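Local coordinates for protein (o6-methylguanine-dna methyltransferase) (Thermococcus kodakarensis, PDB 1MGT), which repairs O6-methylguanine and O4-methylthymine in DNA by transferring the methyl group to one of its own cysteines, which inactivates it irreversibly, at residues L100-T111 and V138-H147; F29-R39 and Y153-L163. All coordinates share one frame; numbering follows the deposited sequence.

Interaction 1: residues L100-T111 and V138-H147. With SO4 (sulfate ion), chain B.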
loop_
_atom_site.group_PDB
_atom_site.type_symbol
_atom_site.label_atom_id
_atom_site.label_comp_id
_atom_site.label_asym_id
_atom_site.label_seq_id
_atom_site.Cartn_x
_atom_site.Cartn_y
_atom_site.Cartn_z
ATOM N N LEU A 100 9.175 -6.190 -5.146
ATOM C CA LEU A 100 9.358 -5.138 -4.160
ATOM C C LEU A 100 9.129 -5.654 -2.751
ATOM O O LEU A 100 9.895 -5.386 -1.805
ATOM C CB LEU A 100 8.349 -4.010 -4.490
ATOM C CG LEU A 100 8.351 -2.808 -3.573
ATOM C CD1 LEU A 100 9.727 -2.098 -3.667
ATOM C CD2 LEU A 100 7.229 -1.842 -3.947
ATOM N N THR A 101 8.042 -6.414 -2.553
ATOM C CA THR A 101 7.716 -6.927 -1.242
ATOM C C THR A 101 8.701 -7.947 -0.713
ATOM O O THR A 101 9.008 -7.983 0.481
ATOM C CB THR A 101 6.282 -7.557 -1.275
ATOM O OG1 THR A 101 5.382 -6.504 -1.740
ATOM C CG2 THR A 101 5.853 -7.947 0.126
ATOM N N LYS A 102 9.212 -8.810 -1.588
ATOM C CA LYS A 102 10.144 -9.838 -1.142
ATOM C C LYS A 102 11.584 -9.335 -1.063
ATOM O O LYS A 102 12.372 -9.900 -0.294
ATOM C CB LYS A 102 10.135 -10.984 -2.183
ATOM C CG LYS A 102 8.902 -11.879 -2.044
ATOM C CD LYS A 102 8.939 -13.024 -3.053
ATOM C CE LYS A 102 7.516 -13.564 -3.241
ATOM N NZ LYS A 102 7.511 -14.950 -3.800
ATOM N N ASN A 103 11.920 -8.321 -1.865
ATOM C CA ASN A 103 13.334 -7.913 -1.841
ATOM C C ASN A 103 13.713 -6.592 -1.249
ATOM O O ASN A 103 14.922 -6.441 -0.928
ATOM C CB ASN A 103 13.819 -7.946 -3.327
ATOM C CG ASN A 103 13.787 -9.358 -3.865
ATOM O OD1 ASN A 103 14.576 -10.198 -3.427
ATOM N ND2 ASN A 103 12.869 -9.635 -4.785
ATOM N N VAL A 104 12.826 -5.629 -1.120
ATOM C CA VAL A 104 13.176 -4.321 -0.552
ATOM C C VAL A 104 12.783 -4.354 0.914
ATOM O O VAL A 104 11.616 -4.193 1.282
ATOM C CB VAL A 104 12.538 -3.180 -1.341
ATOM C CG1 VAL A 104 12.995 -1.819 -0.839
ATOM C CG2 VAL A 104 12.967 -3.321 -2.825
ATOM N N LYS A 105 13.780 -4.612 1.760
ATOM C CA LYS A 105 13.541 -4.780 3.179
ATOM C C LYS A 105 13.295 -3.532 3.988
ATOM O O LYS A 105 13.728 -2.437 3.671
ATOM C CB LYS A 105 14.741 -5.533 3.815
ATOM C CG LYS A 105 15.149 -6.796 3.104
ATOM C CD LYS A 105 14.118 -7.893 3.131
ATOM C CE LYS A 105 14.497 -9.046 2.204
ATOM N NZ LYS A 105 15.730 -9.738 2.713
ATOM N N ARG A 106 12.588 -3.740 5.101
ATOM C CA ARG A 106 12.298 -2.642 6.026
ATOM C C ARG A 106 13.617 -2.004 6.480
ATOM O O ARG A 106 14.526 -2.749 6.862
ATOM C CB ARG A 106 11.584 -3.261 7.235
ATOM C CG ARG A 106 10.939 -2.225 8.145
ATOM C CD ARG A 106 10.302 -2.968 9.352
ATOM N NE ARG A 106 9.799 -1.940 10.278
ATOM C CZ ARG A 106 8.561 -1.442 10.160
ATOM N NH1 ARG A 106 7.765 -1.888 9.200
ATOM N NH2 ARG A 106 8.187 -0.517 11.025
ATOM N N GLY A 107 13.707 -0.694 6.418
ATOM C CA GLY A 107 14.929 0.012 6.816
ATOM C C GLY A 107 15.770 0.377 5.595
ATOM O O GLY A 107 16.791 1.067 5.725
ATOM N N SER A 108 15.356 -0.076 4.408
ATOM C CA SER A 108 16.096 0.251 3.197
ATOM C C SER A 108 15.148 0.856 2.168
ATOM O O SER A 108 13.925 0.838 2.382
ATOM C CB SER A 108 16.806 -0.973 2.602
ATOM O OG SER A 108 15.823 -1.773 1.923
ATOM N N VAL A 109 15.711 1.430 1.116
ATOM C CA VAL A 109 14.955 2.064 0.049
ATOM C C VAL A 109 15.558 1.634 -1.295
ATOM O O VAL A 109 16.560 0.908 -1.298
ATOM C CB VAL A 109 14.941 3.592 0.116
ATOM C CG1 VAL A 109 14.304 4.108 1.423
ATOM C CG2 VAL A 109 16.367 4.148 -0.009
ATOM N N ILE A 110 14.924 2.047 -2.367
ATOM C CA ILE A 110 15.425 1.732 -3.720
ATOM C C ILE A 110 14.901 2.845 -4.611
ATOM O O ILE A 110 13.809 3.388 -4.363
ATOM C CB ILE A 110 15.005 0.358 -4.213
ATOM C CG1 ILE A 110 15.795 -0.002 -5.495
ATOM C CG2 ILE A 110 13.490 0.337 -4.509
ATOM C CD1 ILE A 110 15.902 -1.500 -5.718
ATOM N N THR A 111 15.653 3.265 -5.617
ATOM C CA THR A 111 15.177 4.329 -6.474
ATOM C C THR A 111 14.277 3.767 -7.558
ATOM O O THR A 111 14.302 2.559 -7.848
ATOM C CB THR A 111 16.353 5.091 -7.148
ATOM O OG1 THR A 111 17.024 4.180 -8.020
ATOM C CG2 THR A 111 17.308 5.616 -6.076
ATOM N N VAL A 138 1.496 -2.679 2.994
ATOM C CA VAL A 138 1.901 -4.069 2.828
ATOM C C VAL A 138 2.800 -4.214 1.604
ATOM O O VAL A 138 3.827 -4.902 1.766
ATOM C CB VAL A 138 0.698 -5.005 2.846
ATOM C CG1 VAL A 138 -0.082 -4.765 4.161
ATOM C CG2 VAL A 138 -0.232 -4.719 1.691
ATOM N N VAL A 139 2.451 -3.653 0.477
ATOM C CA VAL A 139 3.359 -3.697 -0.734
ATOM C C VAL A 139 4.065 -2.371 -0.495
ATOM O O VAL A 139 3.437 -1.287 -0.511
ATOM C CB VAL A 139 2.560 -3.744 -2.034
ATOM C CG1 VAL A 139 3.438 -3.369 -3.230
ATOM C CG2 VAL A 139 1.998 -5.158 -2.226
ATOM N N PRO A 140 5.332 -2.407 -0.104
ATOM C CA PRO A 140 6.009 -1.192 0.297
ATOM C C PRO A 140 6.462 -0.207 -0.695
ATOM O O PRO A 140 7.687 0.120 -0.761
ATOM C CB PRO A 140 7.119 -1.770 1.210
ATOM C CG PRO A 140 7.543 -2.982 0.436
ATOM C CD PRO A 140 6.202 -3.602 0.007
ATOM N N CYS A 141 5.524 0.443 -1.415
ATOM C CA CYS A 141 5.871 1.437 -2.409
ATOM C C CYS A 141 6.435 2.706 -1.779
ATOM O O CYS A 141 7.065 3.495 -2.510
ATOM C CB CYS A 141 4.673 1.723 -3.327
ATOM S SG CYS A 141 3.302 2.468 -2.432
ATOM N N HIS A 142 6.330 2.867 -0.471
ATOM C CA HIS A 142 6.899 4.043 0.203
ATOM C C HIS A 142 8.437 3.906 0.237
ATOM O O HIS A 142 9.092 4.922 0.494
ATOM C CB HIS A 142 6.387 4.200 1.613
ATOM C CG HIS A 142 6.500 2.988 2.477
ATOM N ND1 HIS A 142 5.643 1.908 2.315
ATOM C CD2 HIS A 142 7.323 2.645 3.483
ATOM C CE1 HIS A 142 5.944 0.965 3.184
ATOM N NE2 HIS A 142 6.980 1.404 3.922
ATOM N N ARG A 143 8.950 2.709 0.017
ATOM C CA ARG A 143 10.419 2.502 0.019
ATOM C C ARG A 143 11.016 2.818 -1.349
ATOM O O ARG A 143 12.251 2.725 -1.517
ATOM C CB ARG A 143 10.729 1.048 0.394
ATOM C CG ARG A 143 10.310 0.776 1.847
ATOM C CD ARG A 143 10.658 -0.653 2.283
ATOM N NE ARG A 143 9.876 -0.903 3.509
ATOM C CZ ARG A 143 9.460 -2.088 3.922
ATOM N NH1 ARG A 143 9.722 -3.218 3.273
ATOM N NH2 ARG A 143 8.718 -2.121 5.050
ATOM N N VAL A 144 10.198 3.186 -2.313
ATOM C CA VAL A 144 10.722 3.523 -3.662
ATOM C C VAL A 144 10.824 5.037 -3.723
ATOM O O VAL A 144 9.812 5.745 -3.596
ATOM C CB VAL A 144 9.812 2.974 -4.755
ATOM C CG1 VAL A 144 10.374 3.307 -6.131
ATOM C CG2 VAL A 144 9.606 1.468 -4.576
ATOM N N VAL A 145 12.056 5.542 -3.809
ATOM C CA VAL A 145 12.307 6.981 -3.820
ATOM C C VAL A 145 12.984 7.478 -5.091
ATOM O O VAL A 145 13.296 6.696 -5.985
ATOM C CB VAL A 145 13.221 7.357 -2.623
ATOM C CG1 VAL A 145 12.545 7.003 -1.303
ATOM C CG2 VAL A 145 14.550 6.578 -2.696
ATOM N N ALA A 146 13.178 8.804 -5.185
ATOM C CA ALA A 146 13.864 9.342 -6.380
ATOM C C ALA A 146 15.365 9.326 -6.075
ATOM O O ALA A 146 15.758 9.199 -4.924
ATOM C CB ALA A 146 13.407 10.752 -6.700
ATOM N N HIS A 147 16.213 9.440 -7.113
ATOM C CA HIS A 147 17.640 9.463 -6.811
ATOM C C HIS A 147 17.996 10.775 -6.111
ATOM O O HIS A 147 18.995 10.792 -5.407
ATOM C CB HIS A 147 18.492 9.325 -8.084
ATOM C CG HIS A 147 18.494 10.570 -8.917
ATOM N ND1 HIS A 147 17.569 10.824 -9.896
ATOM C CD2 HIS A 147 19.337 11.641 -8.887
ATOM C CE1 HIS A 147 17.843 12.006 -10.448
ATOM N NE2 HIS A 147 18.904 12.511 -9.845
HETATM S S SO4 B . 14.917 8.189 -10.432
HETATM O O1 SO4 B . 13.422 8.212 -10.106
HETATM O O2 SO4 B . 15.514 9.354 -9.725
HETATM O O3 SO4 B . 15.019 8.287 -11.905
HETATM O O4 SO4 B . 15.514 6.931 -9.942
#

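Interaction 2: residues F29-R39 and Y153-L163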
loop_
_atom_site.group_PDB
_atom_site.type_symbol
_atom_site.label_atom_id
_atom_site.label_comp_id
_atom_site.label_asym_id
_atom_site.label_seq_id
_atom_site.Cartn_x
_atom_site.Cartn_y
_atom_site.Cartn_z
ATOM N N PHE A 29 -4.992 4.379 3.828
ATOM C CA PHE A 29 -4.683 4.852 5.179
ATOM C C PHE A 29 -4.597 6.380 5.126
ATOM O O PHE A 29 -4.402 6.955 4.064
ATOM C CB PHE A 29 -3.458 4.260 5.805
ATOM C CG PHE A 29 -2.142 4.794 5.315
ATOM C CD1 PHE A 29 -1.424 5.686 6.093
ATOM C CD2 PHE A 29 -1.644 4.400 4.086
ATOM C CE1 PHE A 29 -0.191 6.175 5.662
ATOM C CE2 PHE A 29 -0.413 4.890 3.655
ATOM C CZ PHE A 29 0.292 5.772 4.443
ATOM N N ALA A 30 -4.770 6.985 6.301
ATOM C CA ALA A 30 -4.717 8.456 6.329
ATOM C C ALA A 30 -4.626 8.857 7.814
ATOM O O ALA A 30 -4.753 7.998 8.693
ATOM C CB ALA A 30 -5.987 9.034 5.725
ATOM N N PHE A 31 -4.445 10.144 8.051
ATOM C CA PHE A 31 -4.366 10.592 9.458
ATOM C C PHE A 31 -5.701 11.062 9.997
ATOM O O PHE A 31 -5.758 11.507 11.158
ATOM C CB PHE A 31 -3.350 11.727 9.544
ATOM C CG PHE A 31 -1.961 11.322 9.133
ATOM C CD1 PHE A 31 -1.282 12.061 8.179
ATOM C CD2 PHE A 31 -1.360 10.236 9.739
ATOM C CE1 PHE A 31 0.017 11.681 7.825
ATOM C CE2 PHE A 31 -0.067 9.860 9.386
ATOM C CZ PHE A 31 0.604 10.600 8.432
ATOM N N ASP A 32 -6.766 10.987 9.199
ATOM C CA ASP A 32 -8.092 11.413 9.689
ATOM C C ASP A 32 -9.129 10.568 8.942
ATOM O O ASP A 32 -8.838 10.097 7.838
ATOM C CB ASP A 32 -8.298 12.896 9.532
ATOM C CG ASP A 32 -8.416 13.364 8.097
ATOM O OD1 ASP A 32 -7.388 13.770 7.531
ATOM O OD2 ASP A 32 -9.539 13.320 7.547
ATOM N N ARG A 33 -10.295 10.349 9.526
ATOM C CA ARG A 33 -11.291 9.482 8.874
ATOM C C ARG A 33 -11.849 10.011 7.582
ATOM O O ARG A 33 -12.136 9.231 6.656
ATOM C CB ARG A 33 -12.398 9.139 9.899
ATOM C CG ARG A 33 -13.385 8.104 9.402
ATOM C CD ARG A 33 -14.513 7.806 10.388
ATOM N NE ARG A 33 -15.163 6.536 10.043
ATOM C CZ ARG A 33 -16.035 6.351 9.065
ATOM N NH1 ARG A 33 -16.438 7.332 8.265
ATOM N NH2 ARG A 33 -16.536 5.126 8.866
ATOM N N GLY A 34 -12.028 11.325 7.442
ATOM C CA GLY A 34 -12.578 11.913 6.213
ATOM C C GLY A 34 -11.648 11.657 5.029
ATOM O O GLY A 34 -12.062 11.313 3.937
ATOM N N THR A 35 -10.335 11.859 5.264
ATOM C CA THR A 35 -9.366 11.636 4.190
ATOM C C THR A 35 -9.336 10.151 3.852
ATOM O O THR A 35 -9.257 9.796 2.674
ATOM C CB THR A 35 -7.973 12.152 4.610
ATOM O OG1 THR A 35 -8.129 13.587 4.820
ATOM C CG2 THR A 35 -6.969 11.937 3.488
ATOM N N LEU A 36 -9.422 9.308 4.857
ATOM C CA LEU A 36 -9.428 7.875 4.638
ATOM C C LEU A 36 -10.605 7.508 3.731
ATOM O O LEU A 36 -10.418 6.783 2.773
ATOM C CB LEU A 36 -9.597 7.072 5.938
ATOM C CG LEU A 36 -9.725 5.551 5.682
ATOM C CD1 LEU A 36 -8.340 4.999 5.307
ATOM C CD2 LEU A 36 -10.270 4.787 6.855
ATOM N N MET A 37 -11.796 8.054 4.041
ATOM C CA MET A 37 -12.955 7.705 3.195
ATOM C C MET A 37 -12.829 8.163 1.770
ATOM O O MET A 37 -13.266 7.471 0.817
ATOM C CB MET A 37 -14.234 8.160 3.897
ATOM C CG MET A 37 -14.513 7.338 5.166
ATOM S SD MET A 37 -14.543 5.561 4.952
ATOM C CE MET A 37 -15.715 5.401 3.605
ATOM N N LYS A 38 -12.219 9.309 1.509
ATOM C CA LYS A 38 -12.019 9.781 0.148
ATOM C C LYS A 38 -11.064 8.833 -0.587
ATOM O O LYS A 38 -11.270 8.521 -1.761
ATOM C CB LYS A 38 -11.429 11.206 0.188
ATOM C CG LYS A 38 -11.196 11.755 -1.217
ATOM C CD LYS A 38 -10.441 13.070 -1.178
ATOM C CE LYS A 38 -9.308 13.098 -2.197
ATOM N NZ LYS A 38 -9.801 12.957 -3.592
ATOM N N ARG A 39 -10.011 8.378 0.091
ATOM C CA ARG A 39 -9.054 7.451 -0.541
ATOM C C ARG A 39 -9.679 6.083 -0.809
ATOM O O ARG A 39 -9.372 5.471 -1.834
ATOM C CB ARG A 39 -7.787 7.290 0.325
ATOM C CG ARG A 39 -7.034 8.634 0.357
ATOM C CD ARG A 39 -5.746 8.477 1.242
ATOM N NE ARG A 39 -5.106 9.814 1.137
ATOM C CZ ARG A 39 -4.185 10.276 1.970
ATOM N NH1 ARG A 39 -3.750 9.552 2.991
ATOM N NH2 ARG A 39 -3.716 11.508 1.729
ATOM N N TYR A 153 4.254 9.883 -4.077
ATOM C CA TYR A 153 3.500 8.898 -3.314
ATOM C C TYR A 153 2.020 9.192 -3.563
ATOM O O TYR A 153 1.606 10.325 -3.319
ATOM C CB TYR A 153 3.820 8.977 -1.832
ATOM C CG TYR A 153 3.365 7.798 -1.012
ATOM C CD1 TYR A 153 3.787 6.505 -1.292
ATOM C CD2 TYR A 153 2.517 8.001 0.073
ATOM C CE1 TYR A 153 3.361 5.435 -0.519
ATOM C CE2 TYR A 153 2.091 6.941 0.846
ATOM C CZ TYR A 153 2.510 5.664 0.549
ATOM O OH TYR A 153 2.072 4.611 1.329
ATOM N N SER A 154 1.231 8.203 -3.977
ATOM C CA SER A 154 -0.183 8.512 -4.248
ATOM C C SER A 154 -0.974 8.933 -3.042
ATOM O O SER A 154 -1.956 9.696 -3.206
ATOM C CB SER A 154 -0.817 7.379 -5.053
ATOM O OG SER A 154 -0.632 6.139 -4.402
ATOM N N SER A 155 -0.604 8.548 -1.825
ATOM C CA SER A 155 -1.311 8.918 -0.624
ATOM C C SER A 155 -0.692 10.029 0.194
ATOM O O SER A 155 -0.927 10.037 1.416
ATOM C CB SER A 155 -1.493 7.693 0.303
ATOM O OG SER A 155 -2.248 6.714 -0.376
ATOM N N GLY A 156 0.073 10.952 -0.385
ATOM C CA GLY A 156 0.640 12.040 0.386
ATOM C C GLY A 156 2.093 11.941 0.766
ATOM O O GLY A 156 2.592 10.894 1.180
ATOM N N ILE A 157 2.820 13.072 0.663
ATOM C CA ILE A 157 4.234 13.093 0.997
ATOM C C ILE A 157 4.455 12.931 2.485
ATOM O O ILE A 157 5.370 12.222 2.929
ATOM C CB ILE A 157 4.946 14.372 0.510
ATOM C CG1 ILE A 157 4.724 14.612 -0.973
ATOM C CG2 ILE A 157 6.439 14.306 0.819
ATOM C CD1 ILE A 157 5.121 13.501 -1.910
ATOM N N GLU A 158 3.603 13.556 3.306
ATOM C CA GLU A 158 3.751 13.421 4.749
ATOM C C GLU A 158 3.534 11.977 5.174
ATOM O O GLU A 158 4.178 11.505 6.111
ATOM C CB GLU A 158 2.768 14.346 5.488
ATOM C CG GLU A 158 3.186 15.812 5.353
ATOM C CD GLU A 158 4.495 16.075 6.079
ATOM O OE1 GLU A 158 4.680 15.519 7.191
ATOM O OE2 GLU A 158 5.328 16.834 5.534
ATOM N N GLU A 159 2.592 11.299 4.474
ATOM C CA GLU A 159 2.338 9.901 4.788
ATOM C C GLU A 159 3.586 9.074 4.420
ATOM O O GLU A 159 3.961 8.175 5.174
ATOM C CB GLU A 159 1.124 9.400 3.994
ATOM C CG GLU A 159 -0.202 9.857 4.596
ATOM C CD GLU A 159 -0.711 11.188 4.120
ATOM O OE1 GLU A 159 0.060 12.066 3.676
ATOM O OE2 GLU A 159 -1.960 11.397 4.179
ATOM N N LYS A 160 4.182 9.389 3.275
ATOM C CA LYS A 160 5.401 8.629 2.877
ATOM C C LYS A 160 6.523 8.812 3.895
ATOM O O LYS A 160 7.202 7.860 4.319
ATOM C CB LYS A 160 5.882 9.077 1.496
ATOM C CG LYS A 160 6.927 8.075 0.921
ATOM C CD LYS A 160 7.300 8.542 -0.486
ATOM C CE LYS A 160 8.145 7.517 -1.231
ATOM N NZ LYS A 160 8.424 7.983 -2.619
ATOM N N LYS A 161 6.735 10.038 4.322
ATOM C CA LYS A 161 7.759 10.387 5.304
ATOM C C LYS A 161 7.513 9.727 6.645
ATOM O O LYS A 161 8.421 9.263 7.331
ATOM C CB LYS A 161 7.811 11.906 5.489
ATOM C CG LYS A 161 8.806 12.609 4.602
ATOM C CD LYS A 161 8.703 14.121 4.670
ATOM C CE LYS A 161 8.882 14.659 6.079
ATOM N NZ LYS A 161 8.834 16.165 6.097
ATOM N N PHE A 162 6.241 9.657 7.051
ATOM C CA PHE A 162 5.876 9.021 8.305
ATOM C C PHE A 162 6.233 7.542 8.295
ATOM O O PHE A 162 6.775 6.991 9.268
ATOM C CB PHE A 162 4.383 9.241 8.565
ATOM C CG PHE A 162 3.826 8.356 9.634
ATOM C CD1 PHE A 162 4.052 8.626 10.963
ATOM C CD2 PHE A 162 3.075 7.240 9.274
ATOM C CE1 PHE A 162 3.535 7.788 11.946
ATOM C CE2 PHE A 162 2.553 6.413 10.248
ATOM C CZ PHE A 162 2.791 6.692 11.576
ATOM N N LEU A 163 5.896 6.867 7.179
ATOM C CA LEU A 163 6.214 5.477 7.039
ATOM C C LEU A 163 7.749 5.287 7.027
ATOM O O LEU A 163 8.218 4.382 7.699
ATOM C CB LEU A 163 5.626 4.860 5.766
ATOM C CG LEU A 163 4.061 4.760 5.797
ATOM C CD1 LEU A 163 3.585 4.115 4.513
ATOM C CD2 LEU A 163 3.636 3.993 7.033
HETATM O O HOH W 1 -4.106 5.220 1.071
HETATM O O HOH W 2 -4.084 11.947 5.869
#

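Interaction 1: residues L100-T111 and V138-H147
Ile110-Thr111 and Val144-Val145 run as two short parallel strands, tied by Ile110 N to Arg143 O at 2.9 Å and Val145 N to Ile110 O at 2.8 Å. Ile110 and Val144 point to the same face of this small sheet, where their CG2 methyls lie side by side. Thr111 and Val145 occupy the other face. Leu100, in the last turn of helix 91-103, packs against Pro140 and Val144: CD1 meets Val144 CG2 at 3.7 Å, while CD2 rests on the Pro140 carbonyl carbon. Its CG stands anti to the backbone N (chi1 179°), which turns both methyls to the Pro140-Val144 side. Arg143 covers the most ground. Its chain is extended from CG to NE and runs past Val104 CG1 and Ser108 O. NH1 donates to Val104 O at 2.9 Å, with the acceptor near the guanidinium plane. Arg106 CA sits 3.6 Å above the centre of one guanidinium face, and Pro140 CB lies over the opposite face near the rim. NH2 is taken by Glu167 in a salt bridge and by Asn77. The Arg106 guanidinium stands almost perpendicular to that of Arg143, and its NH2 bonds Leu71 O. A methionine in place of Arg143 would probably leave Val104 O without its donor, cost Glu167 its salt bridge and loosen the turn at Lys105-Ser108 from the Cys141 turn. At the far end His147 N donates to O2 of a sulfate, likely a crystallisation additive, at 2.7 Å. Pro140-Cys141-His142-Arg143 is the family's PCHR motif; a 3-10 turn holds Cys141, the inferred methyl acceptor. Apolar packing at Pro140 and the buried, charge-paired Arg143 are likely to hold the backbone on either side of Cys141.

Interaction 2: residues F29-R39 and Y153-L163
Arg39 and Glu159 approach from opposite directions, and the guanidinium grips one carboxylate oxygen end-on. NH1 lies 2.8 Å and NH2 3.0 Å from Glu159 OE2, which sits in the guanidinium plane. Both nitrogens reach OE2 from the same face of the carboxylate, well above its plane. NH1 also donates to Phe29 O, on a lone pair in the carbonyl plane, at 2.9 Å. Thr35 CG2 covers one guanidinium face, and the Ser155 carbonyl lies over the opposite one. The bend of Glu159 at chi2 (88°) brings the carboxylate round to Arg39. A water accepts from Phe31 N and donates to OE2, adding a third hydrogen bond to that oxygen. This inter-helix ion pair joins the second turn of helix 33-49, in the N-terminal part with its RNase H-like sheet, to helix 157-166 of the DNA-binding part. Next to it, Phe31 turns its edge to the face of Phe162 in a T-shaped pair, with centroids 5.6 Å apart and planes at 87°. Phe31 CE1 also touches Glu159 CG at 3.7 Å, so the aliphatic part of the glutamate runs beside the ring. Phe29 points CZ at Leu163 CD1 and Glu159 CB, both 3.7 Å away. The hydroxyl of Tyr153 meets the edge of the Phe29 ring, 3.4 Å from CE2.

Interactions 1 and 2 lie with centres about 18 Å apart and touch directly at the nucleophile and at the strand after it. Tyr153 of interaction 2 packs its CE1 against the SG of Cys141, the inferred methyl acceptor held in interaction 1, at 3.5 Å. Lys160, on helix 157-166, reaches back to strand 144-145: its NZ is 2.8 Å from Val144 O, a probable hydrogen bond. Leu163 CB also packs on His142 CD2 at 3.6 Å. Helix 157-166 thus lies between the N-terminal part, met at residues 29-39, and the turn that holds Cys141 with the strand after it.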